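Side-chain contacts in monosaccharide ABC transporter substrate-binding protein, CUT2 family (Bradyrhizobium sp., PDB 4YHS), which probably binds a small sugar-like solute in the periplasm and delivers it to an ABC transporter of the CUT2 family: residues A[296-299]-A[300-303]; A[172-175]-A[176-180]; A[304-307]-A[308-311]. All coordinates share one frame; numbering follows the deposited sequence.

Interaction 1: residues A[296-299]-A[300-303]; sequences ADSM and VIQG
Q302 reaches back from the first turn of helix 299-314 to D297, and its amide nitrogen finds two acceptors on that one residue. The firmer bond runs from NE2 to the backbone O of D297, 2.9 Å long with an N-H...O angle of 157°. The oxygen lies almost in the plane of the Q302 amide, but from the carbonyl's side NE2 stands above the peptide plane, 50° out of it. The second bond is weak, from Q302 NE2 to D297 OD2 at 3.0 Å, and here carboxylate and amide planes are nearly perpendicular. With its chain extended beyond CG, Q302 spans the distance. D297 OD2 is shared: the hydroxyl of Y72, on helix 71-87, is its stronger partner.

Backbone bonds take over as the helix starts. Q302 N binds S298 O at 3.1 Å, and G303 N binds M299 O at 3.2 Å. S298 occupies the N-cap position, yet its side chain caps nothing; OG turns to the hydroxyl of Y29, while its CB packs on CG1 of I301 at 3.9 Å. M299, a selenomethionine, has CG between its backbone N and carbonyl carbon (chi1 89°) and a chain bent twice more, which brings SE to 4.1 Å from CG2 of V300; beyond, it lies on Y72 and V76.

The D297 side chain lies about 5 Å from a bound bis-tris molecule, probably taken up from the crystallisation liquor. Such molecules often mark pockets, and the spot is consistent with the sugar cleft of this family. Being buried, the D297 carboxylate would probably be steadied by its two donors: beside the bound bis-tris, Q302 ties the loop to the first turn of helix 299-314, and Y72 ties it to helix 71-87.

Interaction 2: residues A[172-175]-A[176-180]; sequences GSYL and AKKHP
Helix 164-178 makes its last turn here through i to i+4 bonds, A176 N to G172 O at 2.8 Å and K177 N to S173 O at 2.9 Å, and then ends: H179 N reaches L175 O only by a weak bond, with an N-H...O angle of 124°, as H179 leaves helical geometry. Y174 and K178, one turn apart, form the main side-chain pair. The lysine methylene CD lies 3.9 Å from CE2 of the tyrosine ring, approaching it obliquely. The Y174 ring is carried there with CG anti to the backbone N (chi1 -175°). CG and CD of K178 pass over the tyrosine's own carbonyl, CD standing 3.4 Å from Y174 O, and the bends at chi3 and chi4 then turn NZ to a water.

That water joins the polar ends of the pair, donating a hydrogen bond to Y174 OH at 2.7 Å and accepting one from K178 NZ at 2.8 Å. The tyrosine hydroxyl has a stronger partner in D331, on strand 322-331.

This helix flanks the four-stranded parallel sheet of one lobe in the periplasmic binding protein fold, in which two alpha/beta lobes enclose a cleft. L175 is the buried side chain on that side, lying against I216, Y247 and L274 of three of its strands. A176, partly exposed, also touches I216.

K177 runs back along the helix, its CG 3.4 Å from S173 O, until NZ comes loosely beside the serine CB. S173 OG itself bonds to the backbone O of A169, a turn earlier. At the helix end the H179 ring brings CD2 to 3.6 Å from L175 O, which lies at the ring edge. Its NE2 is bonded to the hydroxyl of Y247, and the two rings meet with steeply inclined planes.

Interaction 3: residues A[304-307]-A[308-311]; sequences RIAV and DQAV
Q309 NE2 is gripped twice, by the backbone oxygens of V320 and K159, while the CG2 methyl of I305 sits over the flat face of the same amide, 3.6 Å from Q309 CD. The pair of bonds should restrict rotation of a buried group. CG2 stands anti to the I305 backbone N, which directs this branch up the helix to the amide, and at the amide's other end OE1 of Q309 approaches CA of A306 at 3.5 Å. The backbones of the two residues are joined as well: Q309 N donates to I305 O at 2.8 Å, a nearly straight bond (N-H...O 170°). The glutamine folds back over that carbonyl, with CB and CG each 3.3 Å from I305 O.

Three further i to i+4 bonds continue the helix: D308 N to R304 O, A310 N to A306 O and V311 N to V307 O. V311 also sets CG2 over the carbonyl it binds, 3.4 Å from V307 O, whereas its approach to the other valine is looser, CG1 of V307 to CG2 of V311 being 4.5 Å.

The two charged residues turn outward from this contact. D308, buried, has its carboxylate well provided for: OD2 takes a salt bridge from R312 and a bond with the hydroxyl of Y49, and OD1 accepts from the backbone N of L52. R304 sends its extended chain away to a salt bridge with E83.

Around the helix, V307 lies on V80, S84 and L87 of helix 71-87, which E83 also belongs to. A306, Q309 and A310 rest on I145 of strand 144-147, while I305 and Q309 meet strand 158-160 at S160. The middle of helix 299-314 is thus held between a neighbouring helix and the strands of the larger mixed sheet.

Overall arrangement
Interactions 1 and 3 follow each other along helix 299-314, their centres 13 Å apart, and both are buried against helix 71-87; interaction 2 belongs to another helix, 164-178, partly exposed, with its centre 35 Å from that of interaction 3, across the centre of the chain. Their chemistry changes accordingly. Beside the bound bis-tris, interaction 1 turns on a glutamine amide bonded mainly to a loop carbonyl. In interaction 3 the helix is regular; its glutamine is held by backbone oxygens, its aspartate by a tyrosine, an arginine and a loop N-H. Interaction 2, at the C-terminal end of its helix, relies on water and lysine methylenes on its outer side.

Interaction 1: residues A[296-299]-A[300-303]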
loop_
_atom_site.group_PDB
_atom_site.type_symbol
_atom_site.label_atom_id
_atom_site.label_comp_id
_atom_site.label_asym_id
_atom_site.label_seq_id
_atom_site.Cartn_x
_atom_site.Cartn_y
_atom_site.Cartn_z
ATOM N N ALA A 296 6.241 3.954 -3.058
ATOM C CA ALA A 296 5.692 2.632 -3.318
ATOM C C ALA A 296 5.684 1.854 -2.021
ATOM O O ALA A 296 6.684 1.858 -1.303
ATOM C CB ALA A 296 6.497 1.920 -4.370
ATOM N N ASP A 297 4.582 1.176 -1.743
ATOM C CA ASP A 297 4.497 0.301 -0.545
ATOM C C ASP A 297 4.770 -1.153 -0.882
ATOM O O ASP A 297 4.692 -2.028 -0.009
ATOM C CB ASP A 297 3.141 0.427 0.165
ATOM C CG ASP A 297 1.985 -0.239 -0.578
ATOM O OD1 ASP A 297 2.094 -0.508 -1.779
ATOM O OD2 ASP A 297 0.939 -0.431 0.058
ATOM N N SER A 298 5.179 -1.385 -2.117
ATOM C CA SER A 298 5.508 -2.746 -2.559
ATOM C C SER A 298 4.373 -3.710 -2.169
ATOM O O SER A 298 4.591 -4.712 -1.459
ATOM C CB SER A 298 6.837 -3.226 -1.945
ATOM O OG SER A 298 7.936 -2.477 -2.407
HETATM N N MSE A 299 3.149 -3.403 -2.592
HETATM C CA MSE A 299 1.997 -4.220 -2.170
HETATM C C MSE A 299 2.077 -5.661 -2.651
HETATM O O MSE A 299 1.542 -6.567 -2.012
HETATM C CB MSE A 299 0.672 -3.587 -2.632
HETATM C CG MSE A 299 0.111 -3.955 -3.995
HETATM SE SE MSE A 299 1.174 -3.241 -5.482
HETATM C CE MSE A 299 0.582 -1.351 -5.531
ATOM N N VAL A 300 2.760 -5.887 -3.758
ATOM C CA VAL A 300 3.016 -7.260 -4.199
ATOM C C VAL A 300 3.773 -8.062 -3.116
ATOM O O VAL A 300 3.395 -9.199 -2.763
ATOM C CB VAL A 300 3.840 -7.297 -5.507
ATOM C CG1 VAL A 300 4.142 -8.708 -5.895
ATOM C CG2 VAL A 300 3.132 -6.599 -6.656
ATOM N N ILE A 301 4.825 -7.445 -2.601
ATOM C CA ILE A 301 5.653 -8.012 -1.551
ATOM C C ILE A 301 4.883 -8.177 -0.221
ATOM O O ILE A 301 5.140 -9.127 0.516
ATOM C CB ILE A 301 6.928 -7.151 -1.315
ATOM C CG1 ILE A 301 7.730 -6.930 -2.632
ATOM C CG2 ILE A 301 7.809 -7.814 -0.278
ATOM C CD1 ILE A 301 8.112 -8.211 -3.404
ATOM N N GLN A 302 3.944 -7.268 0.096
ATOM C CA GLN A 302 3.045 -7.495 1.226
ATOM C C GLN A 302 2.306 -8.820 1.056
ATOM O O GLN A 302 2.224 -9.603 2.011
ATOM C CB GLN A 302 2.070 -6.340 1.383
ATOM C CG GLN A 302 2.759 -5.085 1.892
ATOM C CD GLN A 302 1.832 -3.901 1.946
ATOM O OE1 GLN A 302 0.755 -3.968 2.549
ATOM N NE2 GLN A 302 2.225 -2.804 1.294
ATOM N N GLY A 303 1.825 -9.099 -0.151
ATOM C CA GLY A 303 1.224 -10.384 -0.452
ATOM C C GLY A 303 2.180 -11.557 -0.271
ATOM O O GLY A 303 1.841 -12.543 0.406
#

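Interaction 2: residues A[172-175]-A[176-180]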
loop_
_atom_site.group_PDB
_atom_site.type_symbol
_atom_site.label_atom_id
_atom_site.label_comp_id
_atom_site.label_asym_id
_atom_site.label_seq_id
_atom_site.Cartn_x
_atom_site.Cartn_y
_atom_site.Cartn_z
ATOM N N GLY A 172 6.545 13.787 1.823
ATOM C CA GLY A 172 6.907 15.084 2.348
ATOM C C GLY A 172 8.417 15.272 2.465
ATOM O O GLY A 172 8.947 16.324 2.113
ATOM N N SER A 173 9.117 14.253 2.956
ATOM C CA SER A 173 10.576 14.353 3.175
ATOM C C SER A 173 11.322 14.514 1.879
ATOM O O SER A 173 12.304 15.244 1.813
ATOM C CB SER A 173 11.104 13.111 3.899
ATOM O OG SER A 173 10.671 13.111 5.239
ATOM N N TYR A 174 10.858 13.791 0.859
ATOM C CA TYR A 174 11.338 13.954 -0.515
ATOM C C TYR A 174 11.315 15.431 -0.952
ATOM O O TYR A 174 12.288 15.971 -1.496
ATOM C CB TYR A 174 10.476 13.107 -1.459
ATOM C CG TYR A 174 10.924 13.084 -2.915
ATOM C CD1 TYR A 174 11.925 12.208 -3.345
ATOM C CD2 TYR A 174 10.338 13.912 -3.860
ATOM C CE1 TYR A 174 12.330 12.168 -4.693
ATOM C CE2 TYR A 174 10.730 13.876 -5.186
ATOM C CZ TYR A 174 11.728 12.999 -5.596
ATOM O OH TYR A 174 12.087 13.002 -6.929
ATOM N N LEU A 175 10.200 16.096 -0.734
ATOM C CA LEU A 175 10.117 17.507 -1.099
ATOM C C LEU A 175 10.957 18.378 -0.170
ATOM O O LEU A 175 11.658 19.277 -0.612
ATOM C CB LEU A 175 8.668 17.980 -1.090
ATOM C CG LEU A 175 7.816 17.457 -2.236
ATOM C CD1 LEU A 175 6.414 17.927 -2.050
ATOM C CD2 LEU A 175 8.352 17.922 -3.607
ATOM N N ALA A 176 10.880 18.110 1.130
ATOM C CA ALA A 176 11.616 18.923 2.087
ATOM C C ALA A 176 13.140 18.901 1.830
ATOM O O ALA A 176 13.807 19.904 2.044
ATOM C CB ALA A 176 11.306 18.454 3.498
ATOM N N LYS A 177 13.673 17.765 1.367
ATOM C CA LYS A 177 15.098 17.665 1.062
ATOM C C LYS A 177 15.468 18.564 -0.116
ATOM O O LYS A 177 16.543 19.171 -0.134
ATOM C CB LYS A 177 15.485 16.210 0.756
ATOM C CG LYS A 177 15.660 15.295 1.977
ATOM C CD LYS A 177 15.641 13.846 1.543
ATOM C CE LYS A 177 16.224 12.915 2.588
ATOM N NZ LYS A 177 15.176 12.261 3.417
ATOM N N LYS A 178 14.577 18.647 -1.099
ATOM C CA LYS A 178 14.776 19.511 -2.265
ATOM C C LYS A 178 14.675 20.999 -1.921
ATOM O O LYS A 178 15.188 21.851 -2.652
ATOM C CB LYS A 178 13.755 19.161 -3.365
ATOM C CG LYS A 178 13.930 17.749 -3.894
ATOM C CD LYS A 178 12.721 17.208 -4.679
ATOM C CE LYS A 178 12.635 17.786 -6.069
ATOM N NZ LYS A 178 13.663 17.205 -6.976
ATOM N N HIS A 179 14.024 21.311 -0.808
ATOM C CA HIS A 179 13.774 22.700 -0.434
ATOM C C HIS A 179 14.019 22.958 1.054
ATOM O O HIS A 179 13.102 23.300 1.807
ATOM C CB HIS A 179 12.354 23.075 -0.829
ATOM C CG HIS A 179 12.093 22.909 -2.297
ATOM N ND1 HIS A 179 12.527 23.825 -3.233
ATOM C CD2 HIS A 179 11.466 21.927 -2.987
ATOM C CE1 HIS A 179 12.169 23.413 -4.438
ATOM N NE2 HIS A 179 11.528 22.269 -4.318
ATOM N N PRO A 180 15.283 22.824 1.472
ATOM C CA PRO A 180 15.637 22.931 2.885
ATOM C C PRO A 180 15.427 24.324 3.450
ATOM O O PRO A 180 15.286 25.314 2.711
ATOM C CB PRO A 180 17.128 22.556 2.906
ATOM C CG PRO A 180 17.603 22.770 1.528
ATOM C CD PRO A 180 16.447 22.505 0.630
HETATM O O HOH W 1 13.348 14.835 -8.461
#

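Interaction 3: residues A[304-307]-A[308-311]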
loop_
_atom_site.group_PDB
_atom_site.type_symbol
_atom_site.label_atom_id
_atom_site.label_comp_id
_atom_site.label_asym_id
_atom_site.label_seq_id
_atom_site.Cartn_x
_atom_site.Cartn_y
_atom_site.Cartn_z
ATOM N N ARG A 304 3.362 -11.474 -0.866
ATOM C CA ARG A 304 4.371 -12.540 -0.685
ATOM C C ARG A 304 4.735 -12.808 0.793
ATOM O O ARG A 304 4.854 -13.953 1.190
ATOM C CB ARG A 304 5.671 -12.199 -1.430
ATOM C CG ARG A 304 5.571 -12.006 -2.942
ATOM C CD ARG A 304 6.966 -11.948 -3.542
ATOM N NE ARG A 304 6.988 -11.815 -5.022
ATOM C CZ ARG A 304 7.078 -12.846 -5.862
ATOM N NH1 ARG A 304 7.118 -14.100 -5.394
ATOM N NH2 ARG A 304 7.153 -12.642 -7.188
ATOM N N ILE A 305 4.967 -11.746 1.573
ATOM C CA ILE A 305 5.339 -11.889 2.972
ATOM C C ILE A 305 4.245 -12.595 3.768
ATOM O O ILE A 305 4.549 -13.435 4.605
ATOM C CB ILE A 305 5.670 -10.515 3.612
ATOM C CG1 ILE A 305 7.053 -10.075 3.110
ATOM C CG2 ILE A 305 5.690 -10.596 5.166
ATOM C CD1 ILE A 305 7.424 -8.688 3.443
ATOM N N ALA A 306 2.978 -12.266 3.509
ATOM C CA ALA A 306 1.866 -12.934 4.196
ATOM C C ALA A 306 1.891 -14.447 3.982
ATOM O O ALA A 306 1.664 -15.219 4.901
ATOM C CB ALA A 306 0.535 -12.381 3.707
ATOM N N VAL A 307 2.160 -14.865 2.751
ATOM C CA VAL A 307 2.247 -16.280 2.452
ATOM C C VAL A 307 3.434 -16.895 3.184
ATOM O O VAL A 307 3.289 -17.946 3.831
ATOM C CB VAL A 307 2.375 -16.539 0.939
ATOM C CG1 VAL A 307 2.709 -18.023 0.631
ATOM C CG2 VAL A 307 1.091 -16.134 0.236
ATOM N N ASP A 308 4.600 -16.255 3.097
ATOM C CA ASP A 308 5.782 -16.766 3.797
ATOM C C ASP A 308 5.564 -16.873 5.304
ATOM O O ASP A 308 5.907 -17.883 5.931
ATOM C CB ASP A 308 7.003 -15.884 3.539
ATOM C CG ASP A 308 8.281 -16.487 4.122
ATOM O OD1 ASP A 308 8.607 -17.628 3.753
ATOM O OD2 ASP A 308 8.959 -15.840 4.954
ATOM N N GLN A 309 4.980 -15.833 5.884
ATOM C CA GLN A 309 4.631 -15.852 7.285
ATOM C C GLN A 309 3.727 -17.062 7.642
ATOM O O GLN A 309 3.963 -17.766 8.636
ATOM C CB GLN A 309 3.920 -14.551 7.658
ATOM C CG GLN A 309 4.827 -13.334 7.915
ATOM C CD GLN A 309 4.026 -12.070 8.023
ATOM O OE1 GLN A 309 2.973 -11.950 7.398
ATOM N NE2 GLN A 309 4.480 -11.142 8.854
ATOM N N ALA A 310 2.678 -17.277 6.853
ATOM C CA ALA A 310 1.745 -18.367 7.119
ATOM C C ALA A 310 2.482 -19.692 7.147
ATOM O O ALA A 310 2.289 -20.500 8.047
ATOM C CB ALA A 310 0.648 -18.417 6.089
ATOM N N VAL A 311 3.328 -19.908 6.147
ATOM C CA VAL A 311 4.056 -21.177 6.027
ATOM C C VAL A 311 4.991 -21.350 7.228
ATOM O O VAL A 311 5.024 -22.412 7.855
ATOM C CB VAL A 311 4.820 -21.230 4.680
ATOM C CG1 VAL A 311 5.747 -22.457 4.606
ATOM C CG2 VAL A 311 3.789 -21.250 3.502
#